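Local structure of predicted protein (Acinetobacter sp. RUH2624, 4MEA) at residues A[21-26]-A[222-227]; A[40-45]-A[119-124]; A[183-188]-A[201-206]. The protein hydrolyses epoxides as a secreted Cif-type enzyme of the alpha/beta hydrolase fold and is regarded as a virulence factor. All coordinates share one frame; numbering follows the deposited sequence.

Contact 1. Residues A[21-26]-A[222-227]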
loop_
_atom_site.group_PDB
_atom_site.type_symbol
_atom_site.label_atom_id
_atom_site.label_comp_id
_atom_site.label_asym_id
_atom_site.label_seq_id
_atom_site.Cartn_x
_atom_site.Cartn_y
_atom_site.Cartn_z
ATOM N N ASN A 21 -18.016 7.513 -20.789
ATOM C CA ASN A 21 -18.516 7.381 -22.159
ATOM C C ASN A 21 -18.768 8.730 -22.804
ATOM O O ASN A 21 -18.547 8.911 -24.005
ATOM C CB ASN A 21 -19.815 6.586 -22.195
ATOM C CG ASN A 21 -19.628 5.137 -21.825
ATOM O OD1 ASN A 21 -18.510 4.624 -21.788
ATOM N ND2 ASN A 21 -20.738 4.459 -21.559
ATOM N N LYS A 22 -19.266 9.667 -22.004
ATOM C CA LYS A 22 -19.502 11.025 -22.468
ATOM C C LYS A 22 -18.191 11.737 -22.807
ATOM O O LYS A 22 -18.108 12.469 -23.799
ATOM C CB LYS A 22 -20.283 11.821 -21.418
ATOM C CG LYS A 22 -20.444 13.300 -21.737
ATOM C CD LYS A 22 -21.191 14.031 -20.628
ATOM C CE LYS A 22 -21.309 15.520 -20.918
ATOM N NZ LYS A 22 -22.000 16.238 -19.809
ATOM N N VAL A 23 -17.170 11.531 -21.977
ATOM C CA VAL A 23 -15.857 12.107 -22.247
ATOM C C VAL A 23 -15.366 11.625 -23.607
ATOM O O VAL A 23 -14.947 12.420 -24.457
ATOM C CB VAL A 23 -14.828 11.738 -21.143
ATOM C CG1 VAL A 23 -13.413 12.035 -21.608
ATOM C CG2 VAL A 23 -15.147 12.487 -19.829
ATOM N N LYS A 24 -15.439 10.322 -23.831
ATOM C CA LYS A 24 -14.967 9.769 -25.100
ATOM C C LYS A 24 -15.819 10.207 -26.312
ATOM O O LYS A 24 -15.283 10.668 -27.325
ATOM C CB LYS A 24 -14.875 8.242 -25.009
ATOM C CG LYS A 24 -14.224 7.603 -26.212
ATOM C CD LYS A 24 -13.881 6.155 -25.931
ATOM C CE LYS A 24 -13.244 5.495 -27.149
ATOM N NZ LYS A 24 -12.897 4.066 -26.884
ATOM N N SER A 25 -17.140 10.097 -26.202
ATOM C CA SER A 25 -18.030 10.430 -27.315
ATOM C C SER A 25 -18.023 11.922 -27.661
ATOM O O SER A 25 -18.265 12.302 -28.810
ATOM C CB SER A 25 -19.459 9.948 -27.032
ATOM O OG SER A 25 -19.502 8.534 -26.881
ATOM N N ASN A 26 -17.757 12.768 -26.671
ATOM C CA ASN A 26 -17.696 14.212 -26.909
ATOM C C ASN A 26 -16.297 14.703 -27.263
ATOM O O ASN A 26 -16.091 15.897 -27.473
ATOM C CB ASN A 26 -18.224 14.991 -25.701
ATOM C CG ASN A 26 -19.728 14.865 -25.537
ATOM O OD1 ASN A 26 -20.461 14.750 -26.515
ATOM N ND2 ASN A 26 -20.191 14.887 -24.298
ATOM N N LEU A 222 -13.744 17.296 -14.371
ATOM C CA LEU A 222 -12.301 17.195 -14.599
ATOM C C LEU A 222 -11.807 15.799 -14.200
ATOM O O LEU A 222 -11.014 15.181 -14.911
ATOM C CB LEU A 222 -11.529 18.281 -13.843
ATOM C CG LEU A 222 -10.002 18.159 -13.973
ATOM C CD1 LEU A 222 -9.538 18.294 -15.423
ATOM C CD2 LEU A 222 -9.296 19.188 -13.103
ATOM N N LEU A 223 -12.283 15.297 -13.064
ATOM C CA LEU A 223 -11.888 13.963 -12.636
ATOM C C LEU A 223 -12.306 12.907 -13.662
ATOM O O LEU A 223 -11.516 12.024 -14.001
ATOM C CB LEU A 223 -12.414 13.646 -11.227
ATOM C CG LEU A 223 -11.697 14.391 -10.087
ATOM C CD1 LEU A 223 -12.450 14.254 -8.755
ATOM C CD2 LEU A 223 -10.237 13.932 -9.929
ATOM N N ALA A 224 -13.534 13.000 -14.170
ATOM C CA ALA A 224 -13.992 12.065 -15.196
ATOM C C ALA A 224 -13.060 12.066 -16.416
ATOM O O ALA A 224 -12.755 11.009 -16.982
ATOM C CB ALA A 224 -15.440 12.380 -15.613
ATOM N N GLU A 225 -12.592 13.249 -16.802
ATOM C CA GLU A 225 -11.657 13.386 -17.930
ATOM C C GLU A 225 -10.283 12.779 -17.643
ATOM O O GLU A 225 -9.669 12.174 -18.527
ATOM C CB GLU A 225 -11.492 14.856 -18.313
ATOM C CG GLU A 225 -12.754 15.475 -18.845
ATOM C CD GLU A 225 -12.562 16.923 -19.234
ATOM O OE1 GLU A 225 -11.405 17.396 -19.216
ATOM O OE2 GLU A 225 -13.569 17.580 -19.561
ATOM N N LEU A 226 -9.803 12.951 -16.412
ATOM C CA LEU A 226 -8.525 12.375 -15.995
ATOM C C LEU A 226 -8.593 10.859 -15.798
ATOM O O LEU A 226 -7.601 10.154 -15.990
ATOM C CB LEU A 226 -8.032 13.036 -14.702
ATOM C CG LEU A 226 -7.678 14.512 -14.884
ATOM C CD1 LEU A 226 -7.345 15.166 -13.554
ATOM C CD2 LEU A 226 -6.513 14.621 -15.859
ATOM N N ILE A 227 -9.762 10.361 -15.417
ATOM C CA ILE A 227 -9.896 8.954 -15.049
ATOM C C ILE A 227 -10.306 8.058 -16.218
ATOM O O ILE A 227 -9.917 6.889 -16.280
ATOM C CB ILE A 227 -10.844 8.788 -13.845
ATOM C CG1 ILE A 227 -10.253 9.531 -12.641
ATOM C CG2 ILE A 227 -11.055 7.312 -13.535
ATOM C CD1 ILE A 227 -11.201 9.685 -11.442
#

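Contact 2. Residues A[40-45]-A[119-124]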
loop_
_atom_site.group_PDB
_atom_site.type_symbol
_atom_site.label_atom_id
_atom_site.label_comp_id
_atom_site.label_asym_id
_atom_site.label_seq_id
_atom_site.Cartn_x
_atom_site.Cartn_y
_atom_site.Cartn_z
ATOM N N LYS A 40 -1.281 12.456 -33.318
ATOM C CA LYS A 40 -0.696 11.522 -34.272
ATOM C C LYS A 40 -0.270 10.246 -33.577
ATOM O O LYS A 40 -0.227 10.187 -32.355
ATOM C CB LYS A 40 0.531 12.147 -34.937
ATOM C CG LYS A 40 0.249 13.410 -35.714
ATOM C CD LYS A 40 1.498 13.883 -36.413
ATOM C CE LYS A 40 1.277 15.222 -37.082
ATOM N NZ LYS A 40 2.455 15.615 -37.908
ATOM N N PHE A 41 0.063 9.230 -34.369
ATOM C CA PHE A 41 0.549 7.970 -33.836
ATOM C C PHE A 41 1.845 7.575 -34.533
ATOM O O PHE A 41 2.074 7.933 -35.689
ATOM C CB PHE A 41 -0.496 6.868 -34.018
ATOM C CG PHE A 41 -1.768 7.100 -33.250
ATOM C CD1 PHE A 41 -1.988 6.461 -32.041
ATOM C CD2 PHE A 41 -2.745 7.955 -33.738
ATOM C CE1 PHE A 41 -3.166 6.664 -31.328
ATOM C CE2 PHE A 41 -3.917 8.168 -33.031
ATOM C CZ PHE A 41 -4.129 7.515 -31.824
ATOM N N ILE A 42 2.693 6.837 -33.827
ATOM C CA ILE A 42 3.946 6.377 -34.409
ATOM C C ILE A 42 4.391 5.046 -33.825
ATOM O O ILE A 42 4.325 4.827 -32.611
ATOM C CB ILE A 42 5.075 7.414 -34.246
ATOM C CG1 ILE A 42 6.287 7.003 -35.089
ATOM C CG2 ILE A 42 5.449 7.570 -32.774
ATOM C CD1 ILE A 42 7.366 8.049 -35.173
ATOM N N GLU A 43 4.859 4.160 -34.699
ATOM C CA GLU A 43 5.287 2.835 -34.276
ATOM C C GLU A 43 6.759 2.872 -33.879
ATOM O O GLU A 43 7.595 3.437 -34.594
ATOM C CB GLU A 43 5.052 1.813 -35.393
ATOM C CG GLU A 43 5.002 0.371 -34.911
ATOM C CD GLU A 43 3.632 -0.025 -34.389
ATOM O OE1 GLU A 43 3.556 -0.962 -33.569
ATOM O OE2 GLU A 43 2.629 0.588 -34.812
ATOM N N SER A 44 7.062 2.291 -32.723
ATOM C CA SER A 44 8.431 2.185 -32.235
ATOM C C SER A 44 8.600 0.849 -31.531
ATOM O O SER A 44 7.939 0.579 -30.524
ATOM C CB SER A 44 8.767 3.315 -31.262
ATOM O OG SER A 44 10.117 3.217 -30.822
ATOM N N GLU A 45 9.487 0.021 -32.070
ATOM C CA GLU A 45 9.770 -1.297 -31.513
ATOM C C GLU A 45 8.490 -2.118 -31.397
ATOM O O GLU A 45 8.332 -2.909 -30.473
ATOM C CB GLU A 45 10.474 -1.193 -30.147
ATOM C CG GLU A 45 11.656 -0.213 -30.084
ATOM C CD GLU A 45 12.826 -0.593 -30.993
ATOM O OE1 GLU A 45 12.900 -1.760 -31.442
ATOM O OE2 GLU A 45 13.677 0.283 -31.260
ATOM N N ILE A 119 11.045 9.583 -30.521
ATOM C CA ILE A 119 11.502 10.954 -30.351
ATOM C C ILE A 119 12.447 11.375 -31.481
ATOM O O ILE A 119 12.332 12.478 -32.018
ATOM C CB ILE A 119 12.170 11.153 -28.978
ATOM C CG1 ILE A 119 11.112 11.063 -27.871
ATOM C CG2 ILE A 119 12.877 12.486 -28.920
ATOM C CD1 ILE A 119 11.693 10.965 -26.469
ATOM N N LYS A 120 13.363 10.487 -31.858
ATOM C CA LYS A 120 14.311 10.814 -32.911
ATOM C C LYS A 120 13.553 11.125 -34.202
ATOM O O LYS A 120 13.933 12.020 -34.956
ATOM C CB LYS A 120 15.320 9.678 -33.112
ATOM C CG LYS A 120 16.381 9.571 -32.002
ATOM C CD LYS A 120 17.368 10.731 -32.062
ATOM C CE LYS A 120 18.554 10.533 -31.118
ATOM N NZ LYS A 120 19.247 9.234 -31.347
ATOM N N LYS A 121 12.465 10.397 -34.439
ATOM C CA LYS A 121 11.679 10.574 -35.665
ATOM C C LYS A 121 10.763 11.794 -35.610
ATOM O O LYS A 121 10.615 12.513 -36.604
ATOM C CB LYS A 121 10.884 9.301 -35.993
ATOM C CG LYS A 121 11.769 8.154 -36.462
ATOM C CD LYS A 121 11.241 6.794 -36.028
ATOM C CE LYS A 121 10.308 6.183 -37.059
ATOM N NZ LYS A 121 9.893 4.806 -36.657
ATOM N N ILE A 122 10.152 12.041 -34.456
ATOM C CA ILE A 122 9.212 13.155 -34.339
ATOM C C ILE A 122 9.941 14.480 -34.149
ATOM O O ILE A 122 9.566 15.496 -34.733
ATOM C CB ILE A 122 8.257 12.971 -33.148
ATOM C CG1 ILE A 122 7.465 11.674 -33.280
ATOM C CG2 ILE A 122 7.315 14.158 -33.031
ATOM C CD1 ILE A 122 6.839 11.232 -31.959
ATOM N N ALA A 123 10.983 14.460 -33.326
ATOM C CA ALA A 123 11.655 15.685 -32.917
ATOM C C ALA A 123 12.780 16.025 -33.879
ATOM O O ALA A 123 13.097 17.195 -34.081
ATOM C CB ALA A 123 12.190 15.560 -31.484
ATOM N N GLY A 124 13.377 14.997 -34.473
ATOM C CA GLY A 124 14.466 15.202 -35.409
ATOM C C GLY A 124 15.815 14.980 -34.760
ATOM O O GLY A 124 15.903 14.411 -33.668
#

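Contact 3. Residues A[183-188]-A[201-206]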
loop_
_atom_site.group_PDB
_atom_site.type_symbol
_atom_site.label_atom_id
_atom_site.label_comp_id
_atom_site.label_asym_id
_atom_site.label_seq_id
_atom_site.Cartn_x
_atom_site.Cartn_y
_atom_site.Cartn_z
ATOM N N PHE A 183 3.741 1.765 -4.213
ATOM C CA PHE A 183 4.688 0.950 -4.967
ATOM C C PHE A 183 4.442 -0.533 -4.675
ATOM O O PHE A 183 4.651 -1.391 -5.541
ATOM C CB PHE A 183 6.149 1.328 -4.668
ATOM C CG PHE A 183 6.536 2.715 -5.123
ATOM C CD1 PHE A 183 6.763 2.986 -6.465
ATOM C CD2 PHE A 183 6.712 3.740 -4.204
ATOM C CE1 PHE A 183 7.136 4.260 -6.889
ATOM C CE2 PHE A 183 7.088 5.011 -4.622
ATOM C CZ PHE A 183 7.302 5.267 -5.974
ATOM N N GLY A 184 3.985 -0.829 -3.458
ATOM C CA GLY A 184 3.639 -2.192 -3.086
ATOM C C GLY A 184 2.280 -2.626 -3.607
ATOM O O GLY A 184 2.146 -3.685 -4.228
ATOM N N TYR A 185 1.257 -1.821 -3.340
ATOM C CA TYR A 185 -0.100 -2.154 -3.783
ATOM C C TYR A 185 -0.156 -2.355 -5.301
ATOM O O TYR A 185 -0.760 -3.319 -5.783
ATOM C CB TYR A 185 -1.089 -1.068 -3.338
ATOM C CG TYR A 185 -2.523 -1.250 -3.829
ATOM C CD1 TYR A 185 -3.237 -2.425 -3.569
ATOM C CD2 TYR A 185 -3.169 -0.235 -4.509
ATOM C CE1 TYR A 185 -4.557 -2.574 -3.996
ATOM C CE2 TYR A 185 -4.489 -0.375 -4.943
ATOM C CZ TYR A 185 -5.171 -1.544 -4.690
ATOM O OH TYR A 185 -6.478 -1.678 -5.109
ATOM N N PHE A 186 0.505 -1.470 -6.048
ATOM C CA PHE A 186 0.461 -1.518 -7.513
ATOM C C PHE A 186 1.247 -2.699 -8.110
ATOM O O PHE A 186 1.096 -3.013 -9.284
ATOM C CB PHE A 186 0.945 -0.197 -8.133
ATOM C CG PHE A 186 0.013 0.977 -7.913
ATOM C CD1 PHE A 186 -1.266 0.793 -7.409
ATOM C CD2 PHE A 186 0.418 2.272 -8.237
ATOM C CE1 PHE A 186 -2.126 1.884 -7.226
ATOM C CE2 PHE A 186 -0.435 3.372 -8.041
ATOM C CZ PHE A 186 -1.705 3.167 -7.543
ATOM N N SER A 187 2.088 -3.352 -7.316
ATOM C CA SER A 187 2.818 -4.512 -7.815
ATOM C C SER A 187 2.400 -5.808 -7.121
ATOM O O SER A 187 3.072 -6.829 -7.250
ATOM C CB SER A 187 4.333 -4.295 -7.690
ATOM O OG SER A 187 4.718 -4.031 -6.348
ATOM N N PHE A 188 1.274 -5.761 -6.409
ATOM C CA PHE A 188 0.758 -6.884 -5.621
ATOM C C PHE A 188 -0.155 -7.712 -6.519
ATOM O O PHE A 188 -1.347 -7.450 -6.600
ATOM C CB PHE A 188 -0.012 -6.317 -4.416
ATOM C CG PHE A 188 -0.418 -7.336 -3.365
ATOM C CD1 PHE A 188 0.530 -7.988 -2.598
ATOM C CD2 PHE A 188 -1.766 -7.572 -3.095
ATOM C CE1 PHE A 188 0.153 -8.890 -1.610
ATOM C CE2 PHE A 188 -2.150 -8.463 -2.108
ATOM C CZ PHE A 188 -1.184 -9.127 -1.362
ATOM N N ASN A 201 -13.484 5.523 -10.860
ATOM C CA ASN A 201 -13.810 6.855 -10.346
ATOM C C ASN A 201 -13.600 6.948 -8.826
ATOM O O ASN A 201 -13.073 7.943 -8.320
ATOM C CB ASN A 201 -15.241 7.264 -10.737
ATOM C CG ASN A 201 -15.434 8.772 -10.752
ATOM O OD1 ASN A 201 -14.475 9.530 -10.616
ATOM N ND2 ASN A 201 -16.677 9.212 -10.911
ATOM N N LEU A 202 -13.993 5.903 -8.107
ATOM C CA LEU A 202 -13.829 5.869 -6.655
ATOM C C LEU A 202 -12.357 5.952 -6.272
ATOM O O LEU A 202 -11.959 6.815 -5.477
ATOM C CB LEU A 202 -14.455 4.591 -6.065
ATOM C CG LEU A 202 -14.172 4.258 -4.595
ATOM C CD1 LEU A 202 -14.735 5.345 -3.682
ATOM C CD2 LEU A 202 -14.763 2.891 -4.227
ATOM N N PHE A 203 -11.544 5.056 -6.827
ATOM C CA PHE A 203 -10.123 5.038 -6.478
ATOM C C PHE A 203 -9.383 6.312 -6.876
ATOM O O PHE A 203 -8.701 6.922 -6.051
ATOM C CB PHE A 203 -9.376 3.829 -7.067
ATOM C CG PHE A 203 -7.903 3.811 -6.698
ATOM C CD1 PHE A 203 -7.488 3.267 -5.492
ATOM C CD2 PHE A 203 -6.948 4.393 -7.531
ATOM C CE1 PHE A 203 -6.153 3.273 -5.128
ATOM C CE2 PHE A 203 -5.604 4.396 -7.177
ATOM C CZ PHE A 203 -5.206 3.835 -5.973
ATOM N N PHE A 204 -9.489 6.697 -8.146
ATOM C CA PHE A 204 -8.742 7.852 -8.639
ATOM C C PHE A 204 -9.220 9.200 -8.097
ATOM O O PHE A 204 -8.404 10.101 -7.877
ATOM C CB PHE A 204 -8.713 7.869 -10.170
ATOM C CG PHE A 204 -7.732 6.888 -10.770
ATOM C CD1 PHE A 204 -6.373 7.181 -10.812
ATOM C CD2 PHE A 204 -8.169 5.683 -11.292
ATOM C CE1 PHE A 204 -5.457 6.278 -11.365
ATOM C CE2 PHE A 204 -7.263 4.778 -11.853
ATOM C CZ PHE A 204 -5.910 5.079 -11.892
ATOM N N SER A 205 -10.527 9.364 -7.897
ATOM C CA SER A 205 -11.011 10.604 -7.288
ATOM C C SER A 205 -10.297 10.836 -5.955
ATOM O O SER A 205 -9.813 11.938 -5.676
ATOM C CB SER A 205 -12.531 10.585 -7.086
ATOM O OG SER A 205 -13.217 10.766 -8.319
ATOM N N TYR A 206 -10.230 9.791 -5.138
ATOM C CA TYR A 206 -9.587 9.899 -3.831
ATOM C C TYR A 206 -8.066 10.035 -3.980
ATOM O O TYR A 206 -7.447 10.926 -3.393
ATOM C CB TYR A 206 -9.952 8.703 -2.933
ATOM C CG TYR A 206 -9.468 8.890 -1.516
ATOM C CD1 TYR A 206 -10.227 9.601 -0.594
ATOM C CD2 TYR A 206 -8.233 8.389 -1.116
ATOM C CE1 TYR A 206 -9.775 9.798 0.696
ATOM C CE2 TYR A 206 -7.774 8.578 0.166
ATOM C CZ TYR A 206 -8.548 9.286 1.068
ATOM O OH TYR A 206 -8.080 9.471 2.351
#

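Contact 1. Residues A[21-26]-A[222-227]
Chi1 of Val-23 (166°) sets CG1 anti to the backbone N and turns CG2 away from the carbonyl carbon, out toward Ala-224 and Glu-225. This single methyl group makes the contact. On the far side, Glu-225 has CG anti to its carbonyl carbon (chi1 -65°), and the chain runs extended beyond that point. This puts the aliphatic part of the glutamate beside the valine.

Val-23 CG2 lies 4.0 Å from Glu-225 CG. The two side chains cross at a slant. The same methyl is 4.2 Å from Ala-224 CB and also 4.0 Å from Ala-224 O, so it rests on both side chain and backbone. Val-23 CA and Glu-225 CA are 6.2 Å apart. The short side chain of Ala-224 is consistent with this close approach. No hydrogen bond links the two segments, and the contact is small and apolar. Val-23 and Ala-224 are buried, while Glu-225 is partly exposed. The carboxylate of Glu-225 takes no part. Its OE2 lies close to OE2 of Glu-221, a like charge.

Helix 13-25, close to the N terminus, thus packs on helix 220-227. Met-19 on Ala-224 and Phe-20 on Ile-227 extend the same interface. Leu-223 and Ile-227 reach helix 200-211, and Leu-222 and Leu-226 touch Glu-309 of helix 307-323.

Contact 2. Residues A[40-45]-A[119-124]
Strand 40-44 passes helix 119-123 with Ile-42 opposite Ile-122, their CA atoms 8.6 Å apart. The local axes approach to 9.8 Å, and the two segments run roughly antiparallel, at 145°. At this spacing side chains make most of the contact. The helix gives way at Gly-124, which leaves helical angles with a positive phi.

Ile-42 does most of the work with two branches. Its CG1 stands anti to the backbone N (chi1 -170°), and an extended chi2 (171°) carries CD1 on toward the helix. CD1 lies 3.8 Å from Lys-121 CB and 4.0 Å from Lys-121 CE, tucked against the lysine chain. It also reaches Ile-122 CG1 at 4.1 Å. The other branch, CG2, meets Ile-122 CD1 at 4.0 Å. The isoleucine therefore touches two successive residues of the helix.

The lysine chain is bent at chi2 and chi3, and its aliphatic part curls past the end of Ile-42. This brings Lys-121 NZ to Glu-43 O at 3.4 Å. It is a weak hydrogen bond, made to backbone and not to the glutamate side chain. Glu-43 and Lys-121 are exposed, so this polar end lies at the surface.

Ile-122 also touches Tyr-51 and Glu-53 of strand 47-54 and Ile-88 of strand 87-90. Ser-44 OG is hydrogen-bonded to Ile-114 O of the same helix 108-123. That helix leads from strand 87-90 to strand 128-133 and covers the antiparallel edge, 37-44 and 47-54. The eight-stranded, mostly parallel sheet of order 1-2-4-3-5-6-7-8 is the hallmark of the alpha/beta hydrolase fold.

Contact 3. Residues A[183-188]-A[201-206]
Aromatic packing carries this contact, with Phe-203 reaching Tyr-185 and Phe-186 at the outer end of its ring. Phe-203 CZ lies 3.9 Å from both Phe-186 CE1 and Phe-186 CZ. It comes in at the edge of the Phe-186 ring, in its plane. Phe-203 CE1 is 4.0 Å from Tyr-185 CE2, an oblique meeting in which the two side chains pass with their ends pointing in contrary senses. Phe-203 has CG anti to the backbone N (chi1 -180°), which carries the ring out to Tyr-185 and Phe-186. The nearest CA atoms, those of Phe-186 and Phe-203, are still 12.5 Å apart. Within segment 201-206, Phe-203 CD2 lies 4.1 Å above the middle of the Phe-204 ring. Phe-186 also meets Phe-67, Phe-240 and Tyr-243, and Tyr-185 stacks on Tyr-185 of the second subunit.

No hydrogen bond crosses between the two segments. Ser-187 OG donates to Phe-183 O at 2.8 Å, in the carbonyl plane. A type I beta turn spans Tyr-185 to Phe-188. Tyr-185 OH is hydrogen-bonded to Gln-195 OE1 of its own chain and to Gln-195 NE2 of the second subunit.

This aromatic cluster joins helices 181-185 and 200-211 of the helical cap that alpha/beta-hydrolase epoxide hydrolases insert over the core, and forms part of the dimer interface.

Overall arrangement
From the N terminus, helix 13-25 opens contact 1, whose loop closes only at helix 220-227. Strand 37-44 then opens contact 2, closed by helix 108-123, which packs on the sheet. Contact 3 opens later, at helix 181-185, and closes at helix 200-211. Contacts 2 and 3 follow in series, both nested inside the loop of contact 1; none cross. Contact 1 ties the N-terminal helix to the helical part of the fold, and contact 3 joins two helices of that part. These two touch, through Ile-227 and Leu-223 on segment 201-206. Contacts 2 and 3 lie on opposite sides of the chain's centre, their centres about 31 Å apart.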